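Local coordinates for CELL division protein FTSZ (Haloferax volcanii, PDB 4B45) that binds and probably hydrolyses GTP as a tubulin-like cytoskeletal protein involved in the control of cell shape in an archaeon, at residues V64-N68 and G105-G110. Residues are numbered along the deposited sequence; the frame is centred on the assembly and turned at random.
Sequences VGGDN and GGSGSG. With GSP (5'-guanosine-diphosphate-monothiophosphate), chain C.
The bridging oxygen O3B of GSP, between its beta and gamma phosphorus atoms, is gripped by Gly106 N at 3.2 Å, weakly by Ser107 N, and by a water that also joins the two segments. That water donates to O3B, accepts from Val64 N at 3.0 Å and is hydrogen-bonded to Ser107 OG at 2.8 Å. Residues 105-110 are the last six residues of GGGSGSG, this protein's version of the tubulin/FtsZ signature motif (GGGTGSG in tubulin), the glycine-rich loop that holds the phosphates and leads into helix 107-120. Gly108 N gives a nearly straight bond to O2B (3.0 Å, 171°), and Ser107 N a weak one; at this helix start the dipole probably adds some positive charge facing the beta phosphate. The turn at Val64-Gly66 closes over the gamma end. A type I' turn from Val64 to Asp67, with positive phi at Gly65 and Gly66, brings Gly66 N to 2.6 Å from O3G, a short but bent bond (139°). The two loops pack backbone to backbone here, Gly66 CA lying 3.8 Å from Gly106 CA, with Gly105 CA close to O3A of GSP. Val64 sets CG2 between its own N and carbonyl carbon (chi1 -55°), which lays this methyl against Gly106 C and Ser107 N and alongside Ser107 OG, a hydroxyl also bonded to Thr39 OG1. Asp67, at the N-cap of helix 68-85, caps Leu70 N with OD1, while Asn145 ND2 holds Gly66 O. Farther along, a second water donates to Asn68 OD1 and, weakly, to Ser109 O, and Gly110 CA makes a CH...O contact of 3.4 Å with Asn68 O.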
loop_
_atom_site.group_PDB
_atom_site.type_symbol
_atom_site.label_atom_id
_atom_site.label_comp_id
_atom_site.label_asym_id
_atom_site.label_seq_id
_atom_site.Cartn_x
_atom_site.Cartn_y
_atom_site.Cartn_z
ATOM N N VAL A 64 17.164 7.935 14.119
ATOM C CA VAL A 64 18.102 8.820 13.419
ATOM C C VAL A 64 17.580 10.242 13.258
ATOM O O VAL A 64 18.210 11.062 12.583
ATOM C CB VAL A 64 18.526 8.267 12.034
ATOM C CG1 VAL A 64 19.110 6.852 12.167
ATOM C CG2 VAL A 64 17.350 8.281 11.046
ATOM N N GLY A 65 16.437 10.532 13.878
ATOM C CA GLY A 65 15.938 11.897 13.995
ATOM C C GLY A 65 15.766 12.630 12.677
ATOM O O GLY A 65 16.101 13.810 12.559
ATOM N N GLY A 66 15.266 11.917 11.674
ATOM C CA GLY A 66 14.874 12.534 10.417
ATOM C C GLY A 66 16.052 12.710 9.493
ATOM O O GLY A 66 15.933 13.345 8.456
ATOM N N ASP A 67 17.195 12.148 9.877
ATOM C CA ASP A 67 18.401 12.197 9.055
ATOM C C ASP A 67 18.358 11.040 8.053
ATOM O O ASP A 67 18.677 9.890 8.386
ATOM C CB ASP A 67 19.641 12.080 9.946
ATOM C CG ASP A 67 20.941 12.417 9.216
ATOM O OD1 ASP A 67 21.058 12.151 8.000
ATOM O OD2 ASP A 67 21.859 12.951 9.878
ATOM N N ASN A 68 17.950 11.367 6.831
ATOM C CA ASN A 68 17.821 10.425 5.729
ATOM C C ASN A 68 19.136 9.703 5.388
ATOM O O ASN A 68 19.147 8.504 5.133
ATOM C CB ASN A 68 17.306 11.189 4.497
ATOM C CG ASN A 68 16.911 10.276 3.352
ATOM O OD1 ASN A 68 17.671 9.403 2.933
ATOM N ND2 ASN A 68 15.712 10.488 2.824
ATOM N N GLY A 105 10.236 10.142 6.978
ATOM C CA GLY A 105 11.059 9.938 8.158
ATOM C C GLY A 105 12.542 9.893 7.838
ATOM O O GLY A 105 12.975 10.358 6.795
ATOM N N GLY A 106 13.333 9.368 8.760
ATOM C CA GLY A 106 14.758 9.225 8.530
ATOM C C GLY A 106 15.074 7.781 8.196
ATOM O O GLY A 106 15.738 7.497 7.204
ATOM N N SER A 107 14.562 6.865 9.016
ATOM C CA SER A 107 14.873 5.448 8.884
ATOM C C SER A 107 14.234 4.818 7.650
ATOM O O SER A 107 14.918 4.185 6.845
ATOM C CB SER A 107 14.441 4.681 10.134
ATOM O OG SER A 107 15.345 4.908 11.198
ATOM N N GLY A 108 12.924 4.984 7.513
ATOM C CA GLY A 108 12.214 4.428 6.380
ATOM C C GLY A 108 12.712 5.093 5.122
ATOM O O GLY A 108 13.094 4.428 4.165
ATOM N N SER A 109 12.720 6.418 5.142
ATOM C CA SER A 109 13.165 7.212 4.008
ATOM C C SER A 109 14.531 6.757 3.502
ATOM O O SER A 109 14.710 6.503 2.311
ATOM C CB SER A 109 13.221 8.678 4.421
ATOM O OG SER A 109 13.900 9.474 3.476
ATOM N N GLY A 110 15.489 6.642 4.420
ATOM C CA GLY A 110 16.839 6.247 4.063
ATOM C C GLY A 110 16.958 4.770 3.752
ATOM O O GLY A 110 17.488 4.390 2.711
HETATM P PG GSP C . 12.578 9.385 12.374
HETATM O O3B GSP C . 12.577 7.981 11.599
HETATM S S1G GSP C . 11.540 10.924 11.460
HETATM O O2G GSP C . 12.024 9.196 13.817
HETATM O O3G GSP C . 13.996 9.796 12.360
HETATM P PB GSP C . 11.310 7.162 11.075
HETATM O O1B GSP C . 10.914 6.015 11.972
HETATM O O2B GSP C . 11.677 6.581 9.716
HETATM P PA GSP C . 8.568 7.650 10.734
HETATM O O1A GSP C . 7.713 7.930 11.941
HETATM O O2A GSP C . 8.393 6.199 10.368
HETATM O O3A GSP C . 10.057 8.099 10.936
HETATM O "O5'" GSP C . 8.061 8.434 9.492
HETATM C "C5'" GSP C . 7.494 9.698 9.571
HETATM C "C4'" GSP C . 6.431 9.895 8.576
HETATM O "O4'" GSP C . 5.504 8.853 8.642
HETATM C "C3'" GSP C . 5.665 11.134 8.811
HETATM O "O3'" GSP C . 5.208 11.543 7.580
HETATM C "C2'" GSP C . 4.536 10.718 9.637
HETATM O "O2'" GSP C . 3.449 11.544 9.390
HETATM C "C1'" GSP C . 4.249 9.389 9.131
HETATM N N9 GSP C . 3.733 8.436 10.094
HETATM C C8 GSP C . 4.211 8.199 11.320
HETATM N N7 GSP C . 3.498 7.206 11.887
HETATM C C5 GSP C . 2.551 6.794 10.991
HETATM C C6 GSP C . 1.548 5.788 11.036
HETATM O O6 GSP C . 1.360 4.995 12.153
HETATM N N1 GSP C . 0.747 5.631 9.955
HETATM C C2 GSP C . 0.913 6.402 8.856
HETATM N N2 GSP C . 0.015 6.173 7.718
HETATM N N3 GSP C . 1.852 7.357 8.766
HETATM C C4 GSP C . 2.691 7.573 9.847
HETATM O O HOH W 1 14.643 7.063 12.848
HETATM O O HOH W 2 16.360 8.451 0.140
#